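Local coordinates for protein glycosyl hydrolase family 88 (Pedobacter heparinus, PDB 3WIW) that hydrolyses unsaturated glucuronyl saccharides with specificity for heparin, as a family 88 glycoside hydrolase built on an alpha6/alpha6-barrel, at residues Leu43-Ala46 / Ala47-Tyr50; Ala95-Ala98 / Lys99-Leu103. All coordinates share one frame; numbering follows the deposited sequence. Where two conformers were deposited one is given.

Contact 1: Leu43-Ala46 / Ala47-Tyr50; sequences LTRA and AQTY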
ATOM      1  N   LEU A  43     -14.940   3.846 -10.937  1.00 12.29           N
ATOM      2  CA  LEU A  43     -13.997   3.057 -11.707  1.00 12.42           C
ATOM      3  C   LEU A  43     -14.457   2.909 -13.147  1.00 12.02           C
ATOM      4  O   LEU A  43     -13.640   2.942 -14.067  1.00 12.91           O
ATOM      5  CB  LEU A  43     -13.820   1.676 -11.079  1.00 12.12           C
ATOM      6  CG  LEU A  43     -13.052   1.675  -9.760  1.00 12.24           C
ATOM      7  CD1 LEU A  43     -13.072   0.271  -9.150  1.00 12.88           C
ATOM      8  CD2 LEU A  43     -11.609   2.202  -9.926  1.00 14.26           C
ATOM      9  N   THR A  44     -15.760   2.734 -13.351  1.00 12.56           N
ATOM     10  CA  THR A  44     -16.300   2.614 -14.699  1.00 13.50           C
ATOM     11  C   THR A  44     -15.999   3.879 -15.503  1.00 13.96           C
ATOM     12  O   THR A  44     -15.504   3.809 -16.636  1.00 14.96           O
ATOM     13  CB  THR A  44     -17.812   2.355 -14.666  1.00 14.85           C
ATOM     14  OG1 THR A  44     -18.058   1.136 -13.961  1.00 17.02           O
ATOM     15  CG2 THR A  44     -18.412   2.276 -16.073  1.00 15.90           C
ATOM     16  N   ARG A  45     -16.259   5.035 -14.904  1.00 12.87           N
ATOM     17  CA  ARG A  45     -16.003   6.299 -15.574  1.00 13.11           C
ATOM     18  C   ARG A  45     -14.499   6.538 -15.754  1.00 12.54           C
ATOM     19  O   ARG A  45     -14.072   7.030 -16.801  1.00 13.45           O
ATOM     20  CB  ARG A  45     -16.607   7.454 -14.768  1.00 14.87           C
ATOM     21  CG  ARG A  45     -18.123   7.417 -14.589  1.00 16.69           C
ATOM     22  CD  ARG A  45     -18.875   7.644 -15.875  1.00 18.77           C
ATOM     23  NE  ARG A  45     -18.540   8.878 -16.600  1.00 19.73           N
ATOM     24  CZ  ARG A  45     -19.028  10.097 -16.355  1.00 21.48           C
ATOM     25  NH1 ARG A  45     -19.867  10.333 -15.349  1.00 22.72           N
ATOM     26  NH2 ARG A  45     -18.656  11.112 -17.127  1.00 22.14           N
ATOM     27  N   ALA A  46     -13.697   6.230 -14.732  1.00 11.61           N
ATOM     28  CA  ALA A  46     -12.247   6.395 -14.844  1.00 12.43           C
ATOM     29  C   ALA A  46     -11.680   5.587 -16.015  1.00 12.34           C
ATOM     30  O   ALA A  46     -10.883   6.096 -16.815  1.00 12.08           O
ATOM     31  CB  ALA A  46     -11.571   5.994 -13.552  1.00 12.31           C
ATOM     32  N   ALA A  47     -12.088   4.327 -16.121  1.00 12.49           N
ATOM     33  CA  ALA A  47     -11.536   3.455 -17.167  1.00 13.87           C
ATOM     34  C   ALA A  47     -11.976   3.893 -18.576  1.00 14.44           C
ATOM     35  O   ALA A  47     -11.293   3.622 -19.551  1.00 15.14           O
ATOM     36  CB  ALA A  47     -11.911   2.012 -16.895  1.00 14.64           C
ATOM     37  N   GLN A  48     -13.126   4.567 -18.670  0.68 13.54           N
ATOM     38  CA  GLN A  48     -13.634   5.137 -19.921  0.68 14.62           C
ATOM     39  C   GLN A  48     -12.878   6.410 -20.290  0.68 15.89           C
ATOM     40  O   GLN A  48     -12.776   6.769 -21.460  0.68 20.45           O
ATOM     41  CB  GLN A  48     -15.122   5.477 -19.775  0.68 14.52           C
ATOM     42  CG  GLN A  48     -16.039   4.250 -19.737  0.68 15.44           C
ATOM     43  CD  GLN A  48     -17.448   4.547 -19.252  0.68 16.37           C
ATOM     44  OE1 GLN A  48     -17.746   5.635 -18.738  0.68 15.89           O
ATOM     45  NE2 GLN A  48     -18.324   3.566 -19.396  0.68 17.07           N
ATOM     46  N   THR A  49     -12.360   7.097 -19.282  1.00 15.62           N
ATOM     47  CA  THR A  49     -11.784   8.426 -19.467  1.00 16.18           C
ATOM     48  C   THR A  49     -10.254   8.424 -19.664  1.00 15.54           C
ATOM     49  O   THR A  49      -9.731   9.075 -20.585  1.00 15.95           O
ATOM     50  CB  THR A  49     -12.167   9.313 -18.264  1.00 17.85           C
ATOM     51  OG1 THR A  49     -13.593   9.432 -18.205  1.00 18.97           O
ATOM     52  CG2 THR A  49     -11.584  10.698 -18.387  1.00 18.68           C
ATOM     53  N   TYR A  50      -9.534   7.731 -18.782  1.00 14.44           N
ATOM     54  CA  TYR A  50      -8.079   7.662 -18.854  1.00 14.16           C
ATOM     55  C   TYR A  50      -7.610   6.650 -19.895  1.00 14.78           C
ATOM     56  O   TYR A  50      -8.389   5.805 -20.368  1.00 15.95           O
ATOM     57  CB  TYR A  50      -7.483   7.384 -17.446  1.00 13.18           C
ATOM     58  CG  TYR A  50      -7.977   8.410 -16.454  1.00 13.62           C
ATOM     59  CD1 TYR A  50      -7.620   9.740 -16.595  1.00 13.39           C
ATOM     60  CD2 TYR A  50      -8.847   8.067 -15.421  1.00 13.81           C
ATOM     61  CE1 TYR A  50      -8.105  10.708 -15.745  1.00 13.51           C
ATOM     62  CE2 TYR A  50      -9.356   9.046 -14.547  1.00 13.88           C
ATOM     63  CZ  TYR A  50      -8.972  10.362 -14.727  1.00 13.71           C
ATOM     64  OH  TYR A  50      -9.466  11.350 -13.904  1.00 15.22           O
TER
HETATM   65  O   HOH W   1     -16.931   8.391 -18.694  1.00 32.21           O
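Thr49 and Arg45 meet in the C-terminal turn of helix 30-49, where Thr49 carries OG1 beside its own backbone N (chi1 -61°) and the hydroxyl donates to Arg45 O at 2.8 Å. Next to it the helix ends, Tyr50 being the first residue to leave helical geometry: Ala46 O accepts a nearly straight bond from Tyr50 N (2.9 Å, 172° at the hydrogen) and a second from Thr49 N, which sits well above the carbonyl plane. The Tyr50 ring turns its edge to Ala46 CB, with CD2 at 3.9 Å, and its OH bonds to Gln353 O.

In one of its two modelled conformers, Gln48 lies beside Thr44, both side chains pointing the same way. There its amide NE2 stands 3.6 Å from Thr44 CG2, a methyl anti to the backbone N, while OG1 turns back to the carbonyl of Val40. Against Arg45 this amide runs at a slant, its plane 48° from the guanidinium. No direct bond joins the two side-chain ends; in this conformer a water in the guanidinium plane accepts from Arg45 NE at 2.7 Å and donates to Gln48 OE1 at 2.9 Å. Bends at chi2 and chi3 fold the arginine chain round to this water. Leu43 and Ala46 pack on helix 77-89, Ala47 meets helix 92-103, and Tyr50 rests on strand 65-68.

Contact 2: Ala95-Ala98 / Lys99-Leu103; sequences AAEA and KRFTL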
ATOM      1  N   ALA A  95     -13.501  -6.172 -15.216  1.00 15.70           N
ATOM      2  CA  ALA A  95     -12.442  -7.145 -15.512  1.00 15.99           C
ATOM      3  C   ALA A  95     -11.790  -6.858 -16.872  1.00 15.74           C
ATOM      4  O   ALA A  95     -10.573  -6.971 -17.030  1.00 15.50           O
ATOM      5  CB  ALA A  95     -12.986  -8.560 -15.460  1.00 17.30           C
ATOM      6  N   ALA A  96     -12.607  -6.483 -17.850  1.00 16.30           N
ATOM      7  CA  ALA A  96     -12.093  -6.143 -19.173  1.00 17.15           C
ATOM      8  C   ALA A  96     -11.209  -4.896 -19.095  1.00 16.39           C
ATOM      9  O   ALA A  96     -10.140  -4.841 -19.706  1.00 16.75           O
ATOM     10  CB  ALA A  96     -13.230  -5.956 -20.178  1.00 17.53           C
ATOM     11  N   GLU A  97     -11.663  -3.885 -18.354  1.00 15.73           N
ATOM     12  CA  GLU A  97     -10.870  -2.678 -18.184  1.00 15.60           C
ATOM     13  C   GLU A  97      -9.593  -2.979 -17.411  1.00 13.60           C
ATOM     14  O   GLU A  97      -8.523  -2.468 -17.743  1.00 13.28           O
ATOM     15  CB  GLU A  97     -11.685  -1.590 -17.477  1.00 16.50           C
ATOM     16  CG  GLU A  97     -12.900  -1.093 -18.269  1.00 18.17           C
ATOM     17  CD  GLU A  97     -12.545  -0.107 -19.369  1.00 21.05           C
ATOM     18  OE1 GLU A  97     -11.372  -0.061 -19.803  1.00 21.68           O
ATOM     19  OE2 GLU A  97     -13.458   0.627 -19.802  1.00 21.98           O
ATOM     20  N   ALA A  98      -9.689  -3.811 -16.377  1.00 13.35           N
ATOM     21  CA  ALA A  98      -8.492  -4.154 -15.613  1.00 12.73           C
ATOM     22  C   ALA A  98      -7.445  -4.816 -16.507  1.00 13.27           C
ATOM     23  O   ALA A  98      -6.277  -4.492 -16.401  1.00 13.33           O
ATOM     24  CB  ALA A  98      -8.825  -5.036 -14.422  1.00 13.90           C
ATOM     25  N   LYS A  99      -7.871  -5.680 -17.421  1.00 13.55           N
ATOM     26  CA  LYS A  99      -6.950  -6.318 -18.365  1.00 13.59           C
ATOM     27  C   LYS A  99      -6.246  -5.249 -19.234  1.00 14.05           C
ATOM     28  O   LYS A  99      -5.018  -5.247 -19.353  1.00 14.25           O
ATOM     29  CB  LYS A  99      -7.713  -7.308 -19.230  1.00 15.01           C
ATOM     30  CG  LYS A  99      -6.876  -7.947 -20.313  1.00 16.31           C
ATOM     31  CD  LYS A  99      -7.669  -8.974 -21.101  1.00 18.79           C
ATOM     32  CE  LYS A  99      -6.767  -9.626 -22.114  1.00 20.45           C
ATOM     33  NZ  LYS A  99      -7.483 -10.600 -22.974  1.00 21.63           N
ATOM     34  N   ARG A 100      -7.028  -4.346 -19.828  1.00 14.41           N
ATOM     35  CA  ARG A 100      -6.484  -3.291 -20.696  1.00 17.33           C
ATOM     36  C   ARG A 100      -5.445  -2.430 -19.964  1.00 15.39           C
ATOM     37  O   ARG A 100      -4.346  -2.166 -20.474  1.00 16.01           O
ATOM     38  CB  ARG A 100      -7.605  -2.333 -21.149  1.00 21.42           C
ATOM     39  CG  ARG A 100      -8.421  -2.727 -22.341  1.00 25.14           C
ATOM     40  CD  ARG A 100      -8.864  -1.452 -23.085  1.00 25.01           C
ATOM     41  NE  ARG A 100      -9.552  -0.475 -22.241  1.00 25.77           N
ATOM     42  CZ  ARG A 100      -9.495   0.843 -22.421  1.00 25.73           C
ATOM     43  NH1 ARG A 100     -10.165   1.652 -21.618  1.00 25.53           N
ATOM     44  NH2 ARG A 100      -8.765   1.358 -23.399  1.00 26.21           N
ATOM     45  N   PHE A 101      -5.805  -1.969 -18.770  1.00 13.43           N
ATOM     46  CA  PHE A 101      -4.910  -1.093 -18.008  1.00 12.24           C
ATOM     47  C   PHE A 101      -3.700  -1.852 -17.431  1.00 11.82           C
ATOM     48  O   PHE A 101      -2.645  -1.265 -17.207  1.00 12.86           O
ATOM     49  CB  PHE A 101      -5.702  -0.325 -16.935  1.00 12.28           C
ATOM     50  CG  PHE A 101      -6.486   0.841 -17.490  1.00 11.93           C
ATOM     51  CD1 PHE A 101      -7.759   0.665 -18.014  1.00 12.81           C
ATOM     52  CD2 PHE A 101      -5.928   2.113 -17.514  1.00 12.18           C
ATOM     53  CE1 PHE A 101      -8.468   1.751 -18.551  1.00 13.82           C
ATOM     54  CE2 PHE A 101      -6.638   3.205 -18.029  1.00 12.78           C
ATOM     55  CZ  PHE A 101      -7.903   3.018 -18.548  1.00 13.86           C
ATOM     56  N   THR A 102      -3.852  -3.151 -17.187  1.00 11.37           N
ATOM     57  CA  THR A 102      -2.725  -3.974 -16.746  1.00 12.30           C
ATOM     58  C   THR A 102      -1.699  -4.189 -17.861  1.00 12.69           C
ATOM     59  O   THR A 102      -0.504  -3.950 -17.680  1.00 13.38           O
ATOM     60  CB  THR A 102      -3.205  -5.331 -16.170  1.00 12.50           C
ATOM     61  OG1 THR A 102      -3.997  -5.077 -15.007  1.00 12.20           O
ATOM     62  CG2 THR A 102      -2.038  -6.203 -15.753  1.00 12.22           C
ATOM     63  N   LEU A 103      -2.175  -4.606 -19.032  1.00 13.18           N
ATOM     64  CA  LEU A 103      -1.253  -5.028 -20.097  1.00 13.12           C
ATOM     65  C   LEU A 103      -0.454  -3.860 -20.658  1.00 13.39           C
ATOM     66  O   LEU A 103       0.595  -4.061 -21.272  1.00 14.71           O
ATOM     67  CB  LEU A 103      -1.970  -5.779 -21.227  1.00 14.59           C
ATOM     68  CG  LEU A 103      -2.545  -7.132 -20.814  1.00 15.97           C
ATOM     69  CD1 LEU A 103      -3.424  -7.728 -21.940  1.00 16.93           C
ATOM     70  CD2 LEU A 103      -1.427  -8.127 -20.429  1.00 16.30           C
TER
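Helix 92-103 holds, from its middle to its C-terminal end, an i to i+3 salt bridge, Glu97 to Arg100, and an i to i+4 threonine hydroxyl bond. Glu97 and Arg100 lie side by side, their flat groups 51° apart. The guanidinium grips side-on, with both donors on one oxygen: NH1 meets Glu97 OE1 at 2.8 Å on its syn lone pair, and NE meets OE1 at 3.1 Å, 30° out of the carboxylate plane; for both, OE1 lies in the guanidinium plane. A bend at chi2 (-79°) brings the carboxylate of Glu97 round to the arginine, and OE1 also comes 3.6 Å from Phe101 CE1. With an alanine here instead of Glu97, the Arg100 guanidinium is likely to lose its anionic mate and turn more freely.

One turn on, Thr102 OG1 donates to Ala98 O at 2.7 Å, while Thr102 N bonds the same oxygen at 2.9 Å from the opposite face of the carbonyl plane. Trp83 NE1 also bonds to that hydroxyl, tying it to helix 77-89. Phe101 turns a ring edge to Glu97 O and packs edge-to-face with Phe78. Such a threonine hydroxyl returning to the carbonyl four residues earlier is a familiar feature of alpha-helices.

Contacts 1 and 2 are both partly buried stretches of single helices, and their centres lie about 11 Å apart, well out from the chain's centre. Helices 30-49 and 92-103 meet through them: Ala47 CB packs 3.3 Å from Glu97 CD, and Phe101 CZ lies 3.4 Å from Tyr50 O. Each also turns a buried side to helix 77-89, with Phe78 common to both. The polar chemistry differs. In 43-50 an arginine and a glutamine are joined through water in one modelled conformer near a helix end, whereas in 95-103 the exposed arginine binds a buried glutamate directly. A threonine hydroxyl returns to a backbone carbonyl in both, exposed in contact 1 and buried in contact 2.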